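Local coordinates for Lic12234 (Leptospira interrogans, PDB 4TZH), which is of unknown function but is a leucine-rich repeat protein of a human pathogen, possibly a virulence factor, and may bind other molecules through its repeat surface, at residues Ile60-Asn65 with Ile83-Asn88; Lys156-Leu161 with Gln183-Glu188; Pro1-Ile6 with Val20-Leu25; Asn74-Phe79 with Asn95-Ser100. All coordinates share one frame; numbering follows the deposited sequence.

Contact 1 of 4, residues Ile60-Asn65 with Ile83-Asn88; sequences IGILKN and IQKLKN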
loop_
_atom_site.group_PDB
_atom_site.type_symbol
_atom_site.label_atom_id
_atom_site.label_comp_id
_atom_site.label_asym_id
_atom_site.label_seq_id
_atom_site.Cartn_x
_atom_site.Cartn_y
_atom_site.Cartn_z
ATOM N N ILE A 60 -3.508 -4.612 -13.315
ATOM C CA ILE A 60 -4.098 -4.146 -12.057
ATOM C C ILE A 60 -4.748 -2.774 -12.225
ATOM O O ILE A 60 -5.716 -2.474 -11.529
ATOM C CB ILE A 60 -3.021 -4.130 -10.917
ATOM C CG1 ILE A 60 -3.667 -4.144 -9.508
ATOM C CG2 ILE A 60 -2.045 -2.954 -11.034
ATOM C CD1 ILE A 60 -4.063 -5.563 -9.049
ATOM N N GLY A 61 -4.223 -1.948 -13.114
ATOM C CA GLY A 61 -4.753 -0.608 -13.281
ATOM C C GLY A 61 -6.163 -0.543 -13.837
ATOM O O GLY A 61 -6.781 0.518 -13.798
ATOM N N ILE A 62 -6.703 -1.682 -14.352
ATOM C CA ILE A 62 -8.084 -1.709 -14.856
ATOM C C ILE A 62 -9.077 -1.736 -13.687
ATOM O O ILE A 62 -10.266 -1.430 -13.865
ATOM C CB ILE A 62 -8.261 -2.936 -15.812
ATOM C CG1 ILE A 62 -7.284 -2.873 -17.006
ATOM C CG2 ILE A 62 -9.730 -3.152 -16.294
ATOM C CD1 ILE A 62 -7.389 -1.590 -17.921
ATOM N N LEU A 63 -8.579 -2.124 -12.504
ATOM C CA LEU A 63 -9.424 -2.271 -11.318
ATOM C C LEU A 63 -9.685 -0.909 -10.663
ATOM O O LEU A 63 -9.404 -0.722 -9.476
ATOM C CB LEU A 63 -8.793 -3.260 -10.338
ATOM C CG LEU A 63 -8.419 -4.625 -10.868
ATOM C CD1 LEU A 63 -7.786 -5.466 -9.741
ATOM C CD2 LEU A 63 -9.626 -5.334 -11.430
ATOM N N LYS A 64 -10.262 0.012 -11.429
ATOM C CA LYS A 64 -10.424 1.391 -10.954
ATOM C C LYS A 64 -11.376 1.563 -9.772
ATOM O O LYS A 64 -11.298 2.612 -9.120
ATOM C CB LYS A 64 -10.815 2.322 -12.107
ATOM C CG LYS A 64 -12.222 2.125 -12.589
ATOM C CD LYS A 64 -12.580 3.174 -13.651
ATOM C CE LYS A 64 -14.071 3.279 -13.838
ATOM N NZ LYS A 64 -14.456 4.564 -14.500
ATOM N N ASN A 65 -12.199 0.545 -9.442
ATOM C CA ASN A 65 -13.125 0.644 -8.302
ATOM C C ASN A 65 -12.499 0.053 -7.027
ATOM O O ASN A 65 -13.139 0.019 -5.982
ATOM C CB ASN A 65 -14.432 -0.095 -8.613
ATOM C CG ASN A 65 -15.094 0.514 -9.817
ATOM O OD1 ASN A 65 -15.294 -0.159 -10.843
ATOM N ND2 ASN A 65 -15.286 1.796 -9.783
ATOM N N ILE A 83 -0.332 1.163 -11.295
ATOM C CA ILE A 83 -0.897 1.321 -9.949
ATOM C C ILE A 83 -1.455 2.733 -9.763
ATOM O O ILE A 83 -2.355 2.932 -8.948
ATOM C CB ILE A 83 0.110 0.968 -8.824
ATOM C CG1 ILE A 83 1.363 1.886 -8.792
ATOM C CG2 ILE A 83 0.498 -0.485 -8.904
ATOM C CD1 ILE A 83 2.121 1.924 -7.397
ATOM N N GLN A 84 -0.956 3.712 -10.520
ATOM C CA GLN A 84 -1.446 5.076 -10.385
ATOM C C GLN A 84 -2.924 5.225 -10.726
ATOM O O GLN A 84 -3.514 6.243 -10.369
ATOM C CB GLN A 84 -0.597 6.049 -11.206
ATOM C CG GLN A 84 -0.857 5.951 -12.684
ATOM C CD GLN A 84 0.152 6.760 -13.449
ATOM O OE1 GLN A 84 0.465 7.902 -13.106
ATOM N NE2 GLN A 84 0.716 6.138 -14.443
ATOM N N LYS A 85 -3.519 4.236 -11.459
ATOM C CA LYS A 85 -4.919 4.311 -11.830
ATOM C C LYS A 85 -5.843 3.900 -10.689
ATOM O O LYS A 85 -7.060 4.035 -10.829
ATOM C CB LYS A 85 -5.189 3.450 -13.074
ATOM C CG LYS A 85 -4.401 3.949 -14.288
ATOM C CD LYS A 85 -4.868 3.297 -15.585
ATOM C CE LYS A 85 -4.306 1.903 -15.769
ATOM N NZ LYS A 85 -4.582 1.342 -17.125
ATOM N N LEU A 86 -5.292 3.421 -9.554
ATOM C CA LEU A 86 -6.115 2.993 -8.418
ATOM C C LEU A 86 -6.533 4.191 -7.581
ATOM O O LEU A 86 -6.192 4.316 -6.408
ATOM C CB LEU A 86 -5.363 1.928 -7.609
ATOM C CG LEU A 86 -4.928 0.703 -8.407
ATOM C CD1 LEU A 86 -4.159 -0.271 -7.513
ATOM C CD2 LEU A 86 -6.132 -0.004 -9.080
ATOM N N LYS A 87 -7.308 5.094 -8.229
ATOM C CA LYS A 87 -7.710 6.358 -7.619
ATOM C C LYS A 87 -8.740 6.259 -6.538
ATOM O O LYS A 87 -9.003 7.262 -5.854
ATOM C CB LYS A 87 -8.208 7.350 -8.701
ATOM C CG LYS A 87 -7.236 7.592 -9.838
ATOM C CD LYS A 87 -6.025 8.344 -9.355
ATOM C CE LYS A 87 -5.244 8.913 -10.501
ATOM N NZ LYS A 87 -3.894 9.307 -10.040
ATOM N N ASN A 88 -9.335 5.053 -6.367
ATOM C CA ASN A 88 -10.333 4.871 -5.328
ATOM C C ASN A 88 -9.745 4.054 -4.164
ATOM O O ASN A 88 -10.446 3.783 -3.190
ATOM C CB ASN A 88 -11.511 4.140 -5.886
ATOM C CG ASN A 88 -12.370 5.076 -6.683
ATOM O OD1 ASN A 88 -12.701 6.170 -6.214
ATOM N ND2 ASN A 88 -12.672 4.703 -7.910
HETATM O O HOH W 1 -8.954 2.299 -7.241
#
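In the flat carboxamide of N88, ND2 donates to K64 O at 2.8 Å, with an N-H...O angle of 156°. The acceptor lies close to the amide plane, while seen from the K64 carbonyl the donor is tilted 23° from the plane. The other end of the amide is engaged too, since N88 OD1 accepts from K111. A water joins the same two residues a second time, donating to K64 O and accepting from N88 N at 2.9 Å, so K64 O takes two donors. These turns stand on the outer, convex side of a leucine-rich repeat solenoid, where successive 3-10 segments, ending here at I62 and K85, stack one repeat apart; I60, L63 and N65 recur 23 residues later as I83, L86 and N88. K85 lies against the G61 peptide group, its CB 3.4 Å from G61 O. A bend at chi3 (-79°) brings CE of K85 back to 3.6 Å from G61 CA, an approach possible because glycine carries no side chain there. On the inner side, L86 CD2 lies against two carbonyl oxygens, 3.4 Å from L63 O and 3.5 Å from I60 O; the I60 oxygen also accepts the backbone N-H of L63. L63 and L86 each centre an inverse gamma turn. I60 and I83 also touch, through their CG2 methyls at 4.1 Å. Beyond the pair, K87 NZ forms a salt bridge with E110 of the following turn.

Contact 2 of 4, residues Lys156-Leu161 with Gln183-Glu188; sequences KKLRIL and QEITIE. With ZN (zinc ion), chain G; ZN (zinc ion), chain K.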
loop_
_atom_site.group_PDB
_atom_site.type_symbol
_atom_site.label_atom_id
_atom_site.label_comp_id
_atom_site.label_asym_id
_atom_site.label_seq_id
_atom_site.Cartn_x
_atom_site.Cartn_y
_atom_site.Cartn_z
ATOM N N LYS A 156 -1.083 16.759 5.735
ATOM C CA LYS A 156 -1.792 17.481 6.794
ATOM C C LYS A 156 -2.850 16.685 7.545
ATOM O O LYS A 156 -3.223 17.080 8.656
ATOM C CB LYS A 156 -2.398 18.793 6.254
ATOM C CG LYS A 156 -1.383 19.700 5.557
ATOM C CD LYS A 156 -0.322 20.241 6.515
ATOM C CE LYS A 156 0.683 21.117 5.810
ATOM N NZ LYS A 156 1.720 21.622 6.749
ATOM N N LYS A 157 -3.312 15.550 6.991
ATOM C CA LYS A 157 -4.314 14.735 7.661
ATOM C C LYS A 157 -3.642 13.567 8.401
ATOM O O LYS A 157 -4.327 12.794 9.077
ATOM C CB LYS A 157 -5.298 14.185 6.634
ATOM C CG LYS A 157 -6.311 15.236 6.161
ATOM C CD LYS A 157 -7.300 14.646 5.162
ATOM C CE LYS A 157 -8.140 13.508 5.689
ATOM N NZ LYS A 157 -9.321 13.296 4.812
ATOM N N LEU A 158 -2.304 13.497 8.328
ATOM C CA LEU A 158 -1.600 12.385 8.974
ATOM C C LEU A 158 -1.763 12.486 10.499
ATOM O O LEU A 158 -1.446 13.536 11.102
ATOM C CB LEU A 158 -0.145 12.396 8.543
ATOM C CG LEU A 158 0.628 11.113 8.841
ATOM C CD1 LEU A 158 0.049 9.939 8.058
ATOM C CD2 LEU A 158 2.094 11.289 8.571
ATOM N N ARG A 159 -2.249 11.398 11.115
ATOM C CA ARG A 159 -2.494 11.358 12.556
ATOM C C ARG A 159 -1.543 10.436 13.280
ATOM O O ARG A 159 -1.296 10.610 14.473
ATOM C CB ARG A 159 -3.967 11.023 12.844
ATOM C CG ARG A 159 -4.957 12.104 12.329
ATOM C CD ARG A 159 -4.674 13.502 12.899
ATOM N NE ARG A 159 -5.424 14.581 12.239
ATOM C CZ ARG A 159 -4.884 15.572 11.530
ATOM N NH1 ARG A 159 -3.571 15.634 11.351
ATOM N NH2 ARG A 159 -5.655 16.500 10.983
ATOM N N ILE A 160 -1.013 9.428 12.571
ATOM C CA ILE A 160 -0.043 8.492 13.131
ATOM C C ILE A 160 1.073 8.287 12.151
ATOM O O ILE A 160 0.819 7.900 10.993
ATOM C CB ILE A 160 -0.648 7.113 13.494
ATOM C CG1 ILE A 160 -1.800 7.251 14.520
ATOM C CG2 ILE A 160 0.449 6.189 14.039
ATOM C CD1 ILE A 160 -2.372 5.887 14.948
ATOM N N LEU A 161 2.316 8.508 12.618
ATOM C CA LEU A 161 3.496 8.188 11.828
ATOM C C LEU A 161 4.298 7.172 12.654
ATOM O O LEU A 161 4.799 7.551 13.726
ATOM C CB LEU A 161 4.345 9.437 11.531
ATOM C CG LEU A 161 5.660 9.194 10.814
ATOM C CD1 LEU A 161 5.438 8.572 9.429
ATOM C CD2 LEU A 161 6.447 10.511 10.663
ATOM N N GLN A 183 0.370 20.654 13.555
ATOM C CA GLN A 183 -0.505 19.523 13.296
ATOM C C GLN A 183 -0.744 18.530 14.440
ATOM O O GLN A 183 0.183 18.206 15.190
ATOM C CB GLN A 183 0.079 18.778 12.109
ATOM C CG GLN A 183 -0.837 17.751 11.473
ATOM C CD GLN A 183 -0.185 17.242 10.228
ATOM O OE1 GLN A 183 0.402 18.005 9.452
ATOM N NE2 GLN A 183 -0.265 15.946 10.029
ATOM N N GLU A 184 -1.993 18.014 14.520
ATOM C CA GLU A 184 -2.423 16.971 15.444
ATOM C C GLU A 184 -1.844 15.653 14.880
ATOM O O GLU A 184 -2.217 15.246 13.780
ATOM C CB GLU A 184 -3.952 16.894 15.425
ATOM C CG GLU A 184 -4.638 16.020 16.457
ATOM C CD GLU A 184 -6.070 16.461 16.709
ATOM O OE1 GLU A 184 -6.994 15.881 16.094
ATOM O OE2 GLU A 184 -6.259 17.442 17.462
ATOM N N ILE A 185 -0.888 15.057 15.584
ATOM C CA ILE A 185 -0.242 13.816 15.142
ATOM C C ILE A 185 0.466 13.189 16.328
ATOM O O ILE A 185 0.949 13.905 17.215
ATOM C CB ILE A 185 0.788 14.100 13.989
ATOM C CG1 ILE A 185 1.322 12.794 13.354
ATOM C CG2 ILE A 185 1.935 15.036 14.420
ATOM C CD1 ILE A 185 2.155 13.027 12.044
ATOM N N THR A 186 0.552 11.875 16.330
ATOM C CA THR A 186 1.438 11.176 17.245
ATOM C C THR A 186 2.528 10.516 16.384
ATOM O O THR A 186 2.224 9.880 15.362
ATOM C CB THR A 186 0.721 10.225 18.212
ATOM O OG1 THR A 186 1.733 9.677 19.058
ATOM C CG2 THR A 186 -0.033 9.115 17.514
ATOM N N ILE A 187 3.765 10.699 16.785
ATOM C CA ILE A 187 4.913 10.167 16.082
ATOM C C ILE A 187 5.553 9.133 16.979
ATOM O O ILE A 187 5.877 9.430 18.140
ATOM C CB ILE A 187 5.879 11.305 15.678
ATOM C CG1 ILE A 187 5.149 12.272 14.699
ATOM C CG2 ILE A 187 7.118 10.710 14.991
ATOM C CD1 ILE A 187 5.884 13.595 14.447
ATOM N N GLU A 188 5.737 7.929 16.430
ATOM C CA GLU A 188 6.360 6.846 17.164
ATOM C C GLU A 188 7.764 6.604 16.656
ATOM O O GLU A 188 7.954 6.167 15.539
ATOM C CB GLU A 188 5.481 5.597 17.034
ATOM C CG GLU A 188 4.215 5.675 17.901
ATOM C CD GLU A 188 4.491 5.707 19.397
ATOM O OE1 GLU A 188 5.653 5.489 19.801
ATOM O OE2 GLU A 188 3.523 5.935 20.170
HETATM ZN ZN ZN G . -8.377 15.226 18.172
HETATM ZN ZN ZN K . 5.627 5.644 21.796
HETATM O O HOH W 2 2.376 19.564 8.521
#
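Q183 reaches across to K156 and L158 with an extended side chain. From CB, set toward 156-161, chi1 of -167° places CG anti to the backbone N, and this CG lies 3.5 Å from R159 NH1. Next, CD sits 3.4 Å from K156 O. At the tip, OE1 lies 3.5 Å from K156 CA and is linked through a water to K156 NZ, whereas NE2 donates to L158 O at 2.9 Å, in the carbonyl plane and on a lone pair, and also bonds L155 O. The NH1 of R159 bonds K156 O and L158 O and, weakly, E184 O, so L158 O is gripped by both NE2 and NH1, the latter from above its carbonyl plane. E184 CB lies over one face of the guanidinium and K157 O over the opposite one, both offset toward the rim. E188 binds one zinc ion through OE1 at 2.0 Å and, longer, OE2, with W164 also bonded to OE1; E184 OE1 binds another at 2.6 Å. Bridges I160-T186 and L161-I187 are parallel, as expected for a beta-alpha-beta unit, which here passes through helix 173-179 and adds the last strand to the leucine-rich repeat sheet.

Contact 3 of 4, residues Pro1-Ile6 with Val20-Leu25; sequences PKEVII and VQILDL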
loop_
_atom_site.group_PDB
_atom_site.type_symbol
_atom_site.label_atom_id
_atom_site.label_comp_id
_atom_site.label_asym_id
_atom_site.label_seq_id
_atom_site.Cartn_x
_atom_site.Cartn_y
_atom_site.Cartn_z
ATOM N N PRO A 1 -25.160 -2.345 -1.831
ATOM C CA PRO A 1 -25.146 -3.765 -1.462
ATOM C C PRO A 1 -23.734 -4.328 -1.315
ATOM O O PRO A 1 -22.956 -4.351 -2.269
ATOM C CB PRO A 1 -25.948 -4.432 -2.589
ATOM C CG PRO A 1 -26.733 -3.300 -3.259
ATOM C CD PRO A 1 -26.384 -2.002 -2.577
ATOM N N LYS A 2 -23.397 -4.757 -0.100
ATOM C CA LYS A 2 -22.080 -5.310 0.185
ATOM C C LYS A 2 -22.085 -6.830 0.034
ATOM O O LYS A 2 -23.108 -7.501 0.213
ATOM C CB LYS A 2 -21.560 -4.876 1.576
ATOM C CG LYS A 2 -21.385 -3.360 1.776
ATOM C CD LYS A 2 -20.231 -2.762 0.973
ATOM C CE LYS A 2 -20.078 -1.281 1.219
ATOM N NZ LYS A 2 -18.879 -0.738 0.527
ATOM N N GLU A 3 -20.916 -7.363 -0.310
ATOM C CA GLU A 3 -20.714 -8.782 -0.466
ATOM C C GLU A 3 -20.259 -9.364 0.881
ATOM O O GLU A 3 -19.259 -8.910 1.455
ATOM C CB GLU A 3 -19.634 -8.969 -1.554
ATOM C CG GLU A 3 -19.327 -10.411 -1.922
ATOM C CD GLU A 3 -18.511 -10.486 -3.192
ATOM O OE1 GLU A 3 -19.027 -10.120 -4.276
ATOM O OE2 GLU A 3 -17.359 -10.950 -3.098
ATOM N N VAL A 4 -21.017 -10.348 1.383
ATOM C CA VAL A 4 -20.740 -11.030 2.660
ATOM C C VAL A 4 -20.186 -12.444 2.466
ATOM O O VAL A 4 -19.452 -12.920 3.338
ATOM C CB VAL A 4 -21.932 -10.994 3.640
ATOM C CG1 VAL A 4 -22.267 -9.553 4.011
ATOM C CG2 VAL A 4 -23.157 -11.710 3.062
ATOM N N ILE A 5 -20.516 -13.107 1.331
ATOM C CA ILE A 5 -19.960 -14.404 0.959
ATOM C C ILE A 5 -18.960 -14.068 -0.108
ATOM O O ILE A 5 -19.327 -13.835 -1.278
ATOM C CB ILE A 5 -21.011 -15.408 0.445
ATOM C CG1 ILE A 5 -22.184 -15.533 1.400
ATOM C CG2 ILE A 5 -20.342 -16.753 0.124
ATOM C CD1 ILE A 5 -21.891 -15.834 2.719
ATOM N N ILE A 6 -17.696 -13.974 0.281
ATOM C CA ILE A 6 -16.682 -13.490 -0.643
ATOM C C ILE A 6 -16.216 -14.542 -1.625
ATOM O O ILE A 6 -16.526 -15.724 -1.477
ATOM C CB ILE A 6 -15.528 -12.824 0.075
ATOM C CG1 ILE A 6 -14.683 -13.837 0.834
ATOM C CG2 ILE A 6 -16.063 -11.700 1.014
ATOM C CD1 ILE A 6 -13.332 -13.261 1.192
ATOM N N VAL A 20 -18.419 -9.866 -8.973
ATOM C CA VAL A 20 -17.435 -10.031 -7.920
ATOM C C VAL A 20 -16.958 -8.727 -7.289
ATOM O O VAL A 20 -16.354 -7.895 -7.971
ATOM C CB VAL A 20 -16.283 -10.875 -8.482
ATOM C CG1 VAL A 20 -15.223 -11.153 -7.409
ATOM C CG2 VAL A 20 -16.838 -12.178 -9.117
ATOM N N GLN A 21 -17.208 -8.582 -5.983
ATOM C CA GLN A 21 -16.786 -7.382 -5.236
ATOM C C GLN A 21 -15.559 -7.621 -4.397
ATOM O O GLN A 21 -14.753 -6.710 -4.235
ATOM C CB GLN A 21 -17.918 -6.867 -4.358
ATOM C CG GLN A 21 -19.070 -6.353 -5.215
ATOM C CD GLN A 21 -20.287 -5.997 -4.408
ATOM O OE1 GLN A 21 -21.282 -6.735 -4.375
ATOM N NE2 GLN A 21 -20.217 -4.883 -3.704
ATOM N N ILE A 22 -15.396 -8.833 -3.833
ATOM C CA ILE A 22 -14.278 -9.141 -2.964
ATOM C C ILE A 22 -13.671 -10.447 -3.416
ATOM O O ILE A 22 -14.396 -11.447 -3.468
ATOM C CB ILE A 22 -14.693 -9.238 -1.489
ATOM C CG1 ILE A 22 -15.454 -7.967 -1.027
ATOM C CG2 ILE A 22 -13.481 -9.543 -0.589
ATOM C CD1 ILE A 22 -15.891 -7.972 0.457
ATOM N N LEU A 23 -12.383 -10.444 -3.717
ATOM C CA LEU A 23 -11.673 -11.660 -4.125
ATOM C C LEU A 23 -10.532 -11.878 -3.142
ATOM O O LEU A 23 -9.700 -10.983 -2.934
ATOM C CB LEU A 23 -11.122 -11.525 -5.537
ATOM C CG LEU A 23 -10.416 -12.787 -6.068
ATOM C CD1 LEU A 23 -11.433 -13.940 -6.340
ATOM C CD2 LEU A 23 -9.672 -12.460 -7.352
ATOM N N ASP A 24 -10.478 -13.079 -2.573
ATOM C CA ASP A 24 -9.455 -13.432 -1.602
ATOM C C ASP A 24 -8.689 -14.639 -2.108
ATOM O O ASP A 24 -9.227 -15.759 -2.119
ATOM C CB ASP A 24 -10.069 -13.695 -0.229
ATOM C CG ASP A 24 -9.075 -14.038 0.863
ATOM O OD1 ASP A 24 -7.876 -14.128 0.560
ATOM O OD2 ASP A 24 -9.511 -14.301 2.000
ATOM N N LEU A 25 -7.477 -14.378 -2.600
ATOM C CA LEU A 25 -6.557 -15.404 -3.070
ATOM C C LEU A 25 -5.388 -15.507 -2.107
ATOM O O LEU A 25 -4.296 -15.884 -2.515
ATOM C CB LEU A 25 -6.054 -15.165 -4.507
ATOM C CG LEU A 25 -7.155 -14.954 -5.569
ATOM C CD1 LEU A 25 -6.471 -14.691 -6.936
ATOM C CD2 LEU A 25 -8.132 -16.143 -5.638
#
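E3 and Q21 slide past each other in opposite directions, with the E3 carboxylate and Q21 amide planes 78° apart. Chi1 of E3 (-177°) sets CG anti to the backbone N, and the extended chain carries the carboxylate to two consecutive peptide N-H groups: OE1 accepts from Q21 N at 2.9 Å and OE2 from I22 N at 3.0 Å. Both donors come from above the carboxylate plane. In return, Q21 NE2 bonds P1 O at 3.1 Å, with the oxygen close to the amide plane. I6 and I22 cross obliquely, their CG2 methyls 3.7 Å apart, and I6 CD1 reaches D24 CB at 3.6 Å. S26 OG engages the polar end of D24. This places the N-terminal segment over the outermost strand, 22-24, of the parallel sheet, whose other edge pairs with strand 45-47. E3 OE2 also receives a bond from H7 ND1 and lies 3.0 Å from I22 O, another acceptor. The N-H groups of Q21, just before the edge strand, and I22, its first residue, thus meet a carboxylate, whose three bonds would favour the charged form, though the nearby carbonyl oxygen probably offsets part of that gain.

Contact 4 of 4, residues Asn74-Phe79 with Asn95-Ser100; sequences NQISNF and NGNSLS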
loop_
_atom_site.group_PDB
_atom_site.type_symbol
_atom_site.label_atom_id
_atom_site.label_comp_id
_atom_site.label_asym_id
_atom_site.label_seq_id
_atom_site.Cartn_x
_atom_site.Cartn_y
_atom_site.Cartn_z
ATOM N N ASN A 74 4.420 -11.069 0.995
ATOM C CA ASN A 74 4.810 -11.577 -0.320
ATOM C C ASN A 74 6.292 -11.242 -0.444
ATOM O O ASN A 74 6.980 -11.113 0.579
ATOM C CB ASN A 74 3.972 -10.941 -1.433
ATOM C CG ASN A 74 2.663 -11.626 -1.571
ATOM O OD1 ASN A 74 2.566 -12.632 -2.261
ATOM N ND2 ASN A 74 1.598 -11.110 -0.957
ATOM N N GLN A 75 6.825 -11.200 -1.671
ATOM C CA GLN A 75 8.220 -10.801 -1.889
ATOM C C GLN A 75 8.185 -9.636 -2.884
ATOM O O GLN A 75 9.015 -9.562 -3.796
ATOM C CB GLN A 75 9.041 -11.988 -2.475
ATOM C CG GLN A 75 9.025 -13.261 -1.606
ATOM C CD GLN A 75 9.193 -14.546 -2.410
ATOM O OE1 GLN A 75 9.741 -14.574 -3.536
ATOM N NE2 GLN A 75 8.703 -15.651 -1.847
ATOM N N ILE A 76 7.210 -8.708 -2.715
ATOM C CA ILE A 76 7.039 -7.588 -3.635
ATOM C C ILE A 76 8.255 -6.674 -3.603
ATOM O O ILE A 76 8.588 -6.187 -2.525
ATOM C CB ILE A 76 5.732 -6.802 -3.281
ATOM C CG1 ILE A 76 4.441 -7.675 -3.395
ATOM C CG2 ILE A 76 5.601 -5.501 -4.099
ATOM C CD1 ILE A 76 3.963 -8.043 -4.863
ATOM N N SER A 77 8.857 -6.382 -4.760
ATOM C CA SER A 77 9.983 -5.464 -4.810
ATOM C C SER A 77 9.712 -4.281 -5.745
ATOM O O SER A 77 10.467 -3.309 -5.732
ATOM C CB SER A 77 11.244 -6.204 -5.239
ATOM O OG SER A 77 11.058 -6.679 -6.568
ATOM N N ASN A 78 8.659 -4.365 -6.572
ATOM C CA ASN A 78 8.381 -3.299 -7.537
ATOM C C ASN A 78 6.954 -3.353 -7.973
ATOM O O ASN A 78 6.287 -4.388 -7.795
ATOM C CB ASN A 78 9.316 -3.449 -8.771
ATOM C CG ASN A 78 9.027 -4.676 -9.606
ATOM O OD1 ASN A 78 8.384 -4.588 -10.657
ATOM N ND2 ASN A 78 9.495 -5.855 -9.181
ATOM N N PHE A 79 6.496 -2.251 -8.608
ATOM C CA PHE A 79 5.141 -2.133 -9.109
ATOM C C PHE A 79 5.125 -1.624 -10.510
ATOM O O PHE A 79 5.975 -0.810 -10.871
ATOM C CB PHE A 79 4.353 -1.110 -8.279
ATOM C CG PHE A 79 4.219 -1.476 -6.837
ATOM C CD1 PHE A 79 3.268 -2.395 -6.429
ATOM C CD2 PHE A 79 5.086 -0.940 -5.887
ATOM C CE1 PHE A 79 3.138 -2.731 -5.072
ATOM C CE2 PHE A 79 4.956 -1.269 -4.542
ATOM C CZ PHE A 79 3.995 -2.170 -4.153
ATOM N N ASN A 95 2.833 -4.656 4.135
ATOM C CA ASN A 95 3.771 -5.117 5.154
ATOM C C ASN A 95 4.334 -6.498 4.816
ATOM O O ASN A 95 3.606 -7.329 4.266
ATOM C CB ASN A 95 3.118 -5.116 6.493
ATOM C CG ASN A 95 1.768 -5.724 6.508
ATOM O OD1 ASN A 95 0.819 -5.188 5.872
ATOM N ND2 ASN A 95 1.643 -6.836 7.228
ATOM N N GLY A 96 5.583 -6.740 5.205
ATOM C CA GLY A 96 6.174 -8.049 4.981
ATOM C C GLY A 96 6.468 -8.298 3.524
ATOM O O GLY A 96 5.941 -9.255 2.939
ATOM N N ASN A 97 7.279 -7.441 2.903
ATOM C CA ASN A 97 7.625 -7.614 1.497
ATOM C C ASN A 97 9.114 -7.334 1.291
ATOM O O ASN A 97 9.877 -7.342 2.262
ATOM C CB ASN A 97 6.720 -6.745 0.606
ATOM C CG ASN A 97 5.427 -7.424 0.283
ATOM O OD1 ASN A 97 5.465 -8.442 -0.415
ATOM N ND2 ASN A 97 4.283 -6.933 0.802
ATOM N N SER A 98 9.537 -7.182 0.028
ATOM C CA SER A 98 10.927 -6.964 -0.324
ATOM C C SER A 98 11.151 -5.592 -0.915
ATOM O O SER A 98 11.932 -5.437 -1.865
ATOM C CB SER A 98 11.352 -8.056 -1.299
ATOM O OG SER A 98 11.210 -9.307 -0.652
ATOM N N LEU A 99 10.461 -4.571 -0.383
ATOM C CA LEU A 99 10.616 -3.229 -0.918
ATOM C C LEU A 99 11.823 -2.503 -0.375
ATOM O O LEU A 99 11.920 -2.303 0.833
ATOM C CB LEU A 99 9.358 -2.383 -0.676
ATOM C CG LEU A 99 8.125 -2.843 -1.417
ATOM C CD1 LEU A 99 6.876 -2.261 -0.740
ATOM C CD2 LEU A 99 8.190 -2.464 -2.887
ATOM N N SER A 100 12.735 -2.079 -1.274
ATOM C CA SER A 100 13.867 -1.266 -0.851
ATOM C C SER A 100 13.623 0.182 -1.264
ATOM O O SER A 100 14.241 1.096 -0.705
ATOM C CB SER A 100 15.195 -1.800 -1.384
ATOM O OG SER A 100 15.196 -1.923 -2.795
HETATM O O HOH W 3 9.659 -10.744 1.344
HETATM O O HOH W 4 12.389 -2.357 -4.033
#
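The backbones of N74-F79 and N95-S100 run side by side in the same direction, with CA atoms 4.7 Å apart at Q75-N97 and 4.5 Å at S77-L99. They are corresponding turns of two neighbouring leucine-rich repeats, and N74 and N97, 23 residues apart, occupy the asparagine position of the LxLxxNxL consensus. In the second turn G96 adopts a positive phi of 71°, and its O accepts a weak bond from N74 N. N97 then turns its amide back toward the preceding repeat, with CG anti to its carbonyl carbon and beside its backbone N (chi1 -85°). From there OD1 accepts from I76 N at 2.9 Å with an N-H...O angle of 164°, the donor tilted from the carbonyl plane; a second bond, from N74 N, is weak. The opposite end of that amide is also held, ND2 donating to L94 O and I71 O. One side chain thus bonds backbone N and O atoms of two repeats, and N74 does likewise one step earlier, bonding L48 O and I71 O through ND2 and L53 N through OD1. Past the asparagine, S98 N donates to I76 O at 2.9 Å. L99 then extends CD2 to the backbone of S77, where the methyl lies 3.7 Å from S77 C and 3.8 Å from F79 CE2; the L99 and F79 side chains cross at about a right angle. Near the start of the turns a water bridges the segments, donating to N74 O at 2.8 Å and hydrogen-bonded to S98 OG at 2.9 Å.

Contact 3 comes first along the chain and contact 2 last; their centres lie about 32 Å apart and their segments reach the outermost strands of one parallel sheet, 22-24 and 186-188. Between them, contacts 1 and 4 join turns that connect its strands. Their segments alternate in sequence, 60-65 and 83-88 with 74-79 and 95-100, yet the centres are about 19 Å apart: contact 1 links turns preceding strands 68-70 and 91-93, contact 4 turns following these same strands. Neighbouring repeats are therefore joined both before and after their strands. Contacts 2 and 3 complete the two ends, giving an elongated solenoid built by regular stacking of consecutive repeats.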